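Local coordinates for Alpha/beta hydrolase (Pseudomonas aeruginosa PAO1, PDB 4R1D), which binds calcium and probably acts as a lipase effector of the H2 type VI secretion system, blocked by its partner Tli4, at residues P380-Q385 against D461-T466. Numbering follows the deposited sequence.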
# COMPACT_ATOMS: atom_id res chain seq x y z
N PRO A 380 0.58 -5.78 21.38
CA PRO A 380 0.45 -5.79 22.84
C PRO A 380 -0.17 -4.49 23.32
O PRO A 380 -0.22 -3.49 22.58
CB PRO A 380 1.90 -5.89 23.32
CG PRO A 380 2.72 -5.37 22.18
CD PRO A 380 1.98 -5.80 20.94
N GLU A 381 -0.66 -4.50 24.54
CA GLU A 381 -1.31 -3.33 25.11
C GLU A 381 -0.43 -2.09 24.98
O GLU A 381 -0.92 -0.98 24.73
CB GLU A 381 -1.64 -3.60 26.59
CG GLU A 381 -2.68 -2.65 27.14
CD GLU A 381 -4.01 -2.76 26.40
OE1 GLU A 381 -4.68 -3.80 26.54
OE2 GLU A 381 -4.36 -1.81 25.67
N GLN A 382 0.88 -2.26 25.15
CA GLN A 382 1.79 -1.12 25.07
C GLN A 382 1.71 -0.42 23.72
O GLN A 382 2.12 0.72 23.59
CB GLN A 382 3.24 -1.56 25.32
CG GLN A 382 3.75 -2.57 24.29
CD GLN A 382 5.26 -2.64 24.25
OE1 GLN A 382 5.90 -3.21 25.14
NE2 GLN A 382 5.84 -2.06 23.20
N ASN A 383 1.19 -1.12 22.71
CA ASN A 383 1.18 -0.59 21.34
C ASN A 383 -0.20 -0.18 20.85
O ASN A 383 -0.37 0.21 19.69
CB ASN A 383 1.82 -1.59 20.35
CG ASN A 383 3.34 -1.67 20.51
OD1 ASN A 383 3.95 -0.86 21.22
ND2 ASN A 383 3.95 -2.65 19.84
N SER A 384 -1.20 -0.27 21.72
CA SER A 384 -2.57 0.14 21.39
C SER A 384 -2.63 1.61 20.98
O SER A 384 -3.46 1.99 20.15
CB SER A 384 -3.51 -0.09 22.57
OG SER A 384 -3.45 -1.43 23.03
N GLN A 385 -1.75 2.41 21.57
CA GLN A 385 -1.72 3.86 21.34
C GLN A 385 -1.47 4.18 19.88
O GLN A 385 -1.82 5.26 19.41
CB GLN A 385 -0.61 4.50 22.18
CG GLN A 385 0.77 3.89 21.94
CD GLN A 385 1.86 4.53 22.78
OE1 GLN A 385 1.91 5.75 22.93
NE2 GLN A 385 2.73 3.71 23.34
N ASP A 461 8.62 -2.95 26.03
CA ASP A 461 9.83 -3.20 25.27
C ASP A 461 10.35 -1.89 24.68
O ASP A 461 9.79 -0.82 24.95
CB ASP A 461 9.59 -4.28 24.20
CG ASP A 461 8.66 -3.82 23.09
OD1 ASP A 461 8.53 -2.60 22.88
OD2 ASP A 461 8.07 -4.69 22.43
N ASP A 462 11.42 -1.96 23.90
CA ASP A 462 12.00 -0.76 23.30
C ASP A 462 11.49 -0.54 21.88
O ASP A 462 12.05 0.26 21.12
CB ASP A 462 13.52 -0.83 23.31
CG ASP A 462 14.06 -1.85 22.32
OD1 ASP A 462 13.29 -2.71 21.84
OD2 ASP A 462 15.27 -1.79 22.03
N GLU A 463 10.44 -1.27 21.52
CA GLU A 463 9.84 -1.19 20.19
C GLU A 463 10.80 -1.59 19.08
O GLU A 463 10.52 -1.37 17.90
CB GLU A 463 9.24 0.20 19.93
CG GLU A 463 8.00 0.47 20.78
CD GLU A 463 7.25 1.73 20.39
OE1 GLU A 463 7.28 2.12 19.20
OE2 GLU A 463 6.62 2.33 21.29
N ASN A 464 11.92 -2.21 19.46
CA ASN A 464 12.93 -2.65 18.51
C ASN A 464 13.43 -4.08 18.78
O ASN A 464 14.41 -4.53 18.19
CB ASN A 464 14.12 -1.66 18.46
CG ASN A 464 13.81 -0.38 17.67
OD1 ASN A 464 14.05 0.73 18.14
ND2 ASN A 464 13.31 -0.54 16.44
N GLY A 465 12.76 -4.80 19.68
CA GLY A 465 13.02 -6.22 19.82
C GLY A 465 13.42 -6.70 21.21
O GLY A 465 13.62 -7.89 21.40
N THR A 466 13.53 -5.80 22.17
CA THR A 466 13.92 -6.25 23.51
C THR A 466 13.20 -5.57 24.67
O THR A 466 12.84 -4.38 24.61
CB THR A 466 15.45 -6.16 23.73
OG1 THR A 466 15.83 -6.98 24.85
CG2 THR A 466 15.89 -4.71 23.96
O HOH W 1 5.18 1.26 23.24
O HOH W 2 6.86 -3.86 20.22
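Gln-382 and Asp-461 bring together two loops whose backbones stay well apart: the CA atoms of Gln-382 and Asp-461 are 8.3 Å apart, and side chains and two waters bridge the distance. In 380-385 successive turns are held by Asn-383 N to Pro-380 O and Ser-384 N to Glu-381 O, while 461-466 curls back on itself through Asp-462 N to Thr-466 O. Gln-382 CG lies between its backbone N and carbonyl carbon (chi1 61°), and the extended chain beyond carries the amide across to Asp-461. There OE1 accepts from Asp-461 N at 2.9 Å (168°), and NE2 donates to Asp-461 OD1 at 2.8 Å. Amide and carboxylate planes stand 72° apart, and NE2 comes down on OD1 from above the carboxylate. From the opposite face Glu-463 N donates to the same oxygen at 2.7 Å. The second N-H of Gln-382 NE2 goes to Asn-383 OD1, 3.0 Å away; the three bonds together set the amide's orientation. Asp-461 OD2, salt-bridged to Arg-295, lies within hydrogen-bonding distance of a water to which Asn-383 ND2 donates. Another water lies within such distance of Gln-382 O and Glu-463 OE2, which also bonds Tyr-386 OH. Asp-461 and Asp-462 form consecutive Asx turns: the second only shapes 461-466, whereas the first presents OD1 and its backbone N to the Gln-382 amide, joining the loops before strand 477-479 and helix 400-421.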